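Local coordinates for type IV pilus assembly protein PilF (Thermus thermophilus HB8, PDB 5OIU) that probably hydrolyses ATP as a hexameric AAA+ motor to power assembly of the type IV pilus, at residues 30-33 and 34-37; 61-64 and 65-69; 301-304 and 305-308. All coordinates share one frame; numbering follows the deposited sequence.

Contact 1: 30-33 and 34-37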
loop_
_atom_site.group_PDB
_atom_site.type_symbol
_atom_site.label_atom_id
_atom_site.label_comp_id
_atom_site.label_asym_id
_atom_site.label_seq_id
_atom_site.Cartn_x
_atom_site.Cartn_y
_atom_site.Cartn_z
ATOM N N GLU C 30 -42.432 -4.524 17.204
ATOM C CA GLU C 30 -42.526 -4.935 15.808
ATOM C C GLU C 30 -43.612 -4.172 15.071
ATOM O O GLU C 30 -44.801 -4.377 15.350
ATOM C CB GLU C 30 -42.812 -6.434 15.694
ATOM C CG GLU C 30 -42.123 -7.338 16.709
ATOM C CD GLU C 30 -42.169 -8.803 16.279
ATOM O OE1 GLU C 30 -41.199 -9.545 16.551
ATOM O OE2 GLU C 30 -43.181 -9.212 15.649
ATOM N N PRO C 31 -43.273 -3.360 14.073
ATOM C CA PRO C 31 -44.306 -2.894 13.137
ATOM C C PRO C 31 -44.837 -4.063 12.312
ATOM O O PRO C 31 -44.071 -4.887 11.816
ATOM C CB PRO C 31 -43.560 -1.872 12.269
ATOM C CG PRO C 31 -42.160 -2.374 12.269
ATOM C CD PRO C 31 -41.920 -3.004 13.623
ATOM N N ARG C 32 -46.155 -4.152 12.205
ATOM C CA ARG C 32 -46.838 -5.139 11.373
ATOM C C ARG C 32 -47.640 -4.406 10.289
ATOM O O ARG C 32 -47.479 -3.201 10.072
ATOM C CB ARG C 32 -47.711 -6.061 12.237
ATOM C CG ARG C 32 -46.926 -7.185 12.932
ATOM C CD ARG C 32 -47.726 -7.921 14.023
ATOM N NE ARG C 32 -46.849 -8.728 14.882
ATOM C CZ ARG C 32 -47.261 -9.458 15.922
ATOM N NH1 ARG C 32 -46.378 -10.144 16.649
ATOM N NH2 ARG C 32 -48.552 -9.494 16.243
ATOM N N GLN C 33 -48.511 -5.137 9.594
ATOM C CA GLN C 33 -49.218 -4.534 8.464
ATOM C C GLN C 33 -50.190 -3.454 8.924
ATOM O O GLN C 33 -50.224 -2.356 8.353
ATOM C CB GLN C 33 -49.951 -5.611 7.674
ATOM C CG GLN C 33 -50.504 -5.163 6.346
ATOM C CD GLN C 33 -51.098 -6.329 5.588
ATOM O OE1 GLN C 33 -51.839 -7.131 6.163
ATOM N NE2 GLN C 33 -50.752 -6.454 4.305
ATOM N N ASN C 34 -50.965 -3.732 9.977
ATOM C CA ASN C 34 -52.000 -2.816 10.437
ATOM C C ASN C 34 -51.820 -2.304 11.862
ATOM O O ASN C 34 -52.613 -1.460 12.295
ATOM C CB ASN C 34 -53.362 -3.489 10.284
ATOM C CG ASN C 34 -53.649 -3.804 8.845
ATOM O OD1 ASN C 34 -53.789 -4.969 8.459
ATOM N ND2 ASN C 34 -53.669 -2.760 8.018
ATOM N N ASP C 35 -50.787 -2.747 12.581
ATOM C CA ASP C 35 -50.512 -2.272 13.928
ATOM C C ASP C 35 -49.027 -2.456 14.239
ATOM O O ASP C 35 -48.255 -2.988 13.437
ATOM C CB ASP C 35 -51.383 -3.011 14.950
ATOM C CG ASP C 35 -51.155 -4.509 14.936
ATOM O OD1 ASP C 35 -50.787 -5.052 13.866
ATOM O OD2 ASP C 35 -51.340 -5.147 15.995
ATOM N N VAL C 36 -48.626 -1.996 15.417
ATOM C CA VAL C 36 -47.335 -2.338 15.996
ATOM C C VAL C 36 -47.615 -3.212 17.211
ATOM O O VAL C 36 -48.392 -2.831 18.096
ATOM C CB VAL C 36 -46.520 -1.096 16.385
ATOM C CG1 VAL C 36 -45.261 -1.526 17.049
ATOM C CG2 VAL C 36 -46.211 -0.256 15.171
ATOM N N GLN C 37 -47.014 -4.394 17.237
ATOM C CA GLN C 37 -47.143 -5.300 18.360
ATOM C C GLN C 37 -45.899 -5.201 19.228
ATOM O O GLN C 37 -44.777 -5.087 18.721
ATOM C CB GLN C 37 -47.358 -6.745 17.892
ATOM C CG GLN C 37 -47.045 -7.803 18.964
ATOM C CD GLN C 37 -48.283 -8.318 19.705
ATOM O OE1 GLN C 37 -49.064 -9.101 19.155
ATOM N NE2 GLN C 37 -48.460 -7.879 20.958
#

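Contact 2: 61-64 and 65-69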
loop_
_atom_site.group_PDB
_atom_site.type_symbol
_atom_site.label_atom_id
_atom_site.label_comp_id
_atom_site.label_asym_id
_atom_site.label_seq_id
_atom_site.Cartn_x
_atom_site.Cartn_y
_atom_site.Cartn_z
ATOM N N ILE C 61 -40.050 4.728 18.268
ATOM C CA ILE C 61 -38.685 4.472 17.811
ATOM C C ILE C 61 -37.787 5.673 18.073
ATOM O O ILE C 61 -36.579 5.525 18.269
ATOM C CB ILE C 61 -38.712 4.069 16.319
ATOM C CG1 ILE C 61 -39.235 2.647 16.186
ATOM C CG2 ILE C 61 -37.333 4.157 15.653
ATOM C CD1 ILE C 61 -38.212 1.608 16.542
ATOM N N SER C 62 -38.351 6.876 18.091
ATOM C CA SER C 62 -37.527 8.049 18.359
ATOM C C SER C 62 -37.091 8.086 19.817
ATOM O O SER C 62 -35.917 8.325 20.117
ATOM C CB SER C 62 -38.283 9.319 17.981
ATOM O OG SER C 62 -37.376 10.347 17.618
ATOM N N VAL C 63 -38.028 7.842 20.739
ATOM C CA VAL C 63 -37.686 7.818 22.162
ATOM C C VAL C 63 -36.620 6.770 22.427
ATOM O O VAL C 63 -35.635 7.008 23.138
ATOM C CB VAL C 63 -38.938 7.551 23.015
ATOM C CG1 VAL C 63 -38.562 7.461 24.464
ATOM C CG2 VAL C 63 -39.963 8.642 22.795
ATOM N N VAL C 64 -36.807 5.594 21.842
ATOM C CA VAL C 64 -35.891 4.487 22.053
ATOM C C VAL C 64 -34.527 4.787 21.429
ATOM O O VAL C 64 -33.477 4.467 22.006
ATOM C CB VAL C 64 -36.547 3.217 21.491
ATOM C CG1 VAL C 64 -35.568 2.127 21.375
ATOM C CG2 VAL C 64 -37.687 2.815 22.388
ATOM N N LYS C 65 -34.520 5.437 20.257
ATOM C CA LYS C 65 -33.262 5.784 19.601
ATOM C C LYS C 65 -32.495 6.817 20.406
ATOM O O LYS C 65 -31.282 6.678 20.608
ATOM C CB LYS C 65 -33.509 6.303 18.184
ATOM C CG LYS C 65 -33.381 5.256 17.115
ATOM C CD LYS C 65 -33.476 5.871 15.753
ATOM C CE LYS C 65 -33.740 4.824 14.699
ATOM N NZ LYS C 65 -33.477 5.390 13.350
ATOM N N ILE C 66 -33.181 7.869 20.868
ATOM C CA ILE C 66 -32.505 8.892 21.658
ATOM C C ILE C 66 -31.954 8.290 22.941
ATOM O O ILE C 66 -30.855 8.641 23.381
ATOM C CB ILE C 66 -33.450 10.072 21.948
ATOM C CG1 ILE C 66 -33.543 10.977 20.733
ATOM C CG2 ILE C 66 -32.927 10.898 23.108
ATOM C CD1 ILE C 66 -34.796 11.782 20.721
ATOM N N MET C 67 -32.705 7.367 23.552
ATOM C CA MET C 67 -32.229 6.700 24.760
ATOM C C MET C 67 -30.928 5.951 24.514
ATOM O O MET C 67 -30.081 5.862 25.411
ATOM C CB MET C 67 -33.286 5.728 25.284
ATOM C CG MET C 67 -34.318 6.348 26.213
ATOM S SD MET C 67 -35.738 5.266 26.479
ATOM C CE MET C 67 -35.024 4.094 27.606
ATOM N N GLY C 68 -30.750 5.399 23.318
ATOM C CA GLY C 68 -29.542 4.668 23.030
ATOM C C GLY C 68 -28.497 5.457 22.288
ATOM O O GLY C 68 -27.472 4.879 21.904
ATOM N N GLY C 69 -28.724 6.751 22.067
ATOM C CA GLY C 69 -27.809 7.572 21.277
ATOM C C GLY C 69 -27.678 7.144 19.830
ATOM O O GLY C 69 -26.566 7.114 19.288
#

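Contact 3: 301-304 and 305-308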
loop_
_atom_site.group_PDB
_atom_site.type_symbol
_atom_site.label_atom_id
_atom_site.label_comp_id
_atom_site.label_asym_id
_atom_site.label_seq_id
_atom_site.Cartn_x
_atom_site.Cartn_y
_atom_site.Cartn_z
ATOM N N LEU C 301 -5.505 -30.091 18.919
ATOM C CA LEU C 301 -5.247 -30.769 20.181
ATOM C C LEU C 301 -4.323 -31.970 19.967
ATOM O O LEU C 301 -4.469 -32.720 18.995
ATOM C CB LEU C 301 -6.565 -31.214 20.809
ATOM C CG LEU C 301 -6.556 -31.458 22.308
ATOM C CD1 LEU C 301 -6.236 -30.167 23.004
ATOM C CD2 LEU C 301 -7.894 -31.994 22.760
ATOM N N SER C 302 -3.367 -32.139 20.880
ATOM C CA SER C 302 -2.406 -33.232 20.781
ATOM C C SER C 302 -3.092 -34.570 21.005
ATOM O O SER C 302 -4.073 -34.669 21.749
ATOM C CB SER C 302 -1.297 -33.066 21.814
ATOM O OG SER C 302 -1.789 -33.393 23.105
ATOM N N GLU C 303 -2.555 -35.616 20.371
ATOM C CA GLU C 303 -3.222 -36.910 20.467
ATOM C C GLU C 303 -3.155 -37.469 21.877
ATOM O O GLU C 303 -4.059 -38.204 22.296
ATOM C CB GLU C 303 -2.631 -37.908 19.470
ATOM C CG GLU C 303 -3.665 -38.895 18.957
ATOM C CD GLU C 303 -4.377 -38.389 17.712
ATOM O OE1 GLU C 303 -4.000 -37.319 17.175
ATOM O OE2 GLU C 303 -5.342 -39.050 17.279
ATOM N N ALA C 304 -2.102 -37.124 22.621
ATOM C CA ALA C 304 -2.082 -37.402 24.053
ATOM C C ALA C 304 -3.256 -36.722 24.745
ATOM O O ALA C 304 -4.022 -37.367 25.475
ATOM C CB ALA C 304 -0.753 -36.942 24.659
ATOM N N GLU C 305 -3.432 -35.417 24.499
ATOM C CA GLU C 305 -4.553 -34.690 25.092
ATOM C C GLU C 305 -5.891 -35.327 24.731
ATOM O O GLU C 305 -6.795 -35.406 25.572
ATOM C CB GLU C 305 -4.525 -33.229 24.645
ATOM C CG GLU C 305 -4.006 -32.254 25.695
ATOM C CD GLU C 305 -3.326 -31.037 25.069
ATOM O OE1 GLU C 305 -2.913 -30.124 25.827
ATOM O OE2 GLU C 305 -3.197 -31.000 23.818
ATOM N N ILE C 306 -6.037 -35.794 23.490
ATOM C CA ILE C 306 -7.323 -36.339 23.058
ATOM C C ILE C 306 -7.719 -37.531 23.924
ATOM O O ILE C 306 -8.898 -37.698 24.261
ATOM C CB ILE C 306 -7.279 -36.708 21.559
ATOM C CG1 ILE C 306 -7.232 -35.442 20.704
ATOM C CG2 ILE C 306 -8.488 -37.555 21.164
ATOM C CD1 ILE C 306 -6.968 -35.703 19.242
ATOM N N GLN C 307 -6.738 -38.351 24.327
ATOM C CA GLN C 307 -7.032 -39.612 25.006
ATOM C C GLN C 307 -8.035 -39.416 26.142
ATOM O O GLN C 307 -9.031 -40.143 26.246
ATOM C CB GLN C 307 -5.740 -40.251 25.531
ATOM C CG GLN C 307 -5.635 -41.782 25.307
ATOM C CD GLN C 307 -6.081 -42.639 26.514
ATOM O OE1 GLN C 307 -5.733 -42.356 27.670
ATOM N NE2 GLN C 307 -6.839 -43.704 26.237
ATOM N N GLY C 308 -7.819 -38.413 26.978
ATOM C CA GLY C 308 -8.724 -38.267 28.096
ATOM C C GLY C 308 -9.922 -37.396 27.801
ATOM O O GLY C 308 -10.964 -37.524 28.457
#

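Contact 1: 30-33 and 34-37
Glu30 and Gln37 face each other as an antiparallel hydrogen-bonded pair: Glu30 N reaches Gln37 O at 2.8 Å in a nearly straight bond, and Gln37 N returns a bond to Glu30 O at 2.9 Å. A third backbone bond, Arg32 N to Asp35 O at 2.7 Å, lies next to the turn. Between these links, Pro31 and Val36 form the non-hydrogen-bonded pair, with Pro31 CB 4.2 Å from Val36 CG2. On this buried face both side chains also touch Leu57 of helix 57-67, which packs against the sheet. The backbone directions, 163° apart, and this register define a beta hairpin of strands 26-31 and 36-42, two neighbouring strands of the six-stranded antiparallel sheet.

On the Glu30 and Gln37 face, the Arg32 guanidinium lies flat over the aliphatic start of Gln37, whose CB sits 3.3 Å from the guanidinium plane, over its centre. Gln37 then bends at chi2 (98°), which brings OE1 to 3.0 Å from Arg32 NH2, a weak bond with the amide turned 70° from the guanidinium. In the guanidinium plane, Glu30 OE2 lies at the edge, making a long, weak salt bridge to NH1, while Glu30 OE1 pairs with Lys106 and Arg39 and accepts from Asn188 of the second subunit. The turn is looser: the exposed Gln33 and Asn34 side chains run alongside each other, their amide oxygens, Gln33 OE1 and Asn34 OD1, 3.7 Å apart.

Contact 2: 61-64 and 65-69
Ile61 to Met67 run as a continuous helix, and four successive i to i+4 bonds join residues 61-64 to residues 65-69. Lys65 N donates to Ile61 O at 2.9 Å, Ile66 N to Ser62 O and Met67 N to Val63 O. Ile66 N makes the straightest of the four, with an angle of 171° at its hydrogen. The last, Gly68 N to Val64 O, is the longest at 3.2 Å. The end of the helix is marked one residue further on, where Gly69 turns to positive phi (63°) and its N bonds back to Ile66 O at 3.1 Å.

The side chains lean back along the helix over the preceding turn. Lys65 passes its methylenes beside Ile61 O, and the extended chain beyond CG carries CE to 3.8 Å from Ile61 CG2, so the aliphatic part of the lysine crosses the isoleucine at a slant. Its NZ is held farther away, by a salt bridge to Glu105 and a hydrogen bond to Asn71 O. On another flank, Met67 CG lies 3.4 Å from Val63 O, while SD meets Val63 CG1 at 4.1 Å; the bend at chi3 (76°) swings CE away from that valine. Ile66 lies back alongside Ser62, its CD1 3.7 Å from Ser62 O.

Beyond the segments, Val64 and Met67 pack on Val12 of helix 6-22, whereas Ile61 rests on Glu105 and Ala107 of strand 104-111. The helix therefore joins the N-terminal helix to the antiparallel sheet, and its C-terminal end closes in a Schellman motif, with Gly69 as the residue of positive phi.

Contact 3: 301-304 and 305-308
Ser302 and Glu305 grip each other in both directions. Ser302 OG accepts from Glu305 N at 3.0 Å, with an N-H...O angle of 158°, and donates to Glu305 OE2 at 2.9 Å. The same carboxylate oxygen also takes Ser302 N, at 3.2 Å, so two donors hold it. They approach differently: the amide comes nearly along the C-O axis, whereas the hydroxyl stands 53° out of the carboxylate plane. With chi1 at 74°, Ser302 OG lies between its own backbone N and carbonyl carbon, a position from which it reaches both Glu305 N and OE2. The Glu305 chain, extended beyond CG, carries its carboxylate back over the start of the helix.

Around this pair of polar groups, Leu301 crosses Glu305 at about a right angle, its CG 3.6 Å from Glu305 CB and its CD1 3.3 Å from OE2; this methyl covers the face of the carboxylate opposite Ser302 OG. Its other methyl, CD2, meets Ile306 CG1 at 4.1 Å. The helical backbone fixes Ile306 through a bond from its N to Ser302 O at 2.9 Å, and its side chain is buried against Pro293, Leu296 and Arg297 of helix 293-298. Glu303 brings its carboxylate near Ile306 CD1, although its main polar partner is Arg297.

Leu301 touches Leu296 as well, so the apolar side faces the preceding helix while most of the polar side lies at the surface. The reciprocal bonds, with Ser302 at the N-cap and Glu305 three residues on, make a capping box at the start of helix 303-308.

Overall arrangement
Contacts 1 and 2 lie on the same side of the chain's centre, with centres about 19 Å apart, and serve neighbouring elements: the hairpin of contact 1 belongs to the antiparallel sheet on which helix 57-67, the site of contact 2, packs. Both are partly buried. Contact 3 is a surface contact about 51 Å from contact 2, centre to centre, on the opposite side of the chain's centre. The chemistry follows place: contact 1 relies on strand-to-strand bonds and a polar, partly charged face whose Glu30 also meets another subunit; contact 2 combines helical bonds with apolar side chains and a C-terminal close; contact 3 is dominated by polar N-terminal capping.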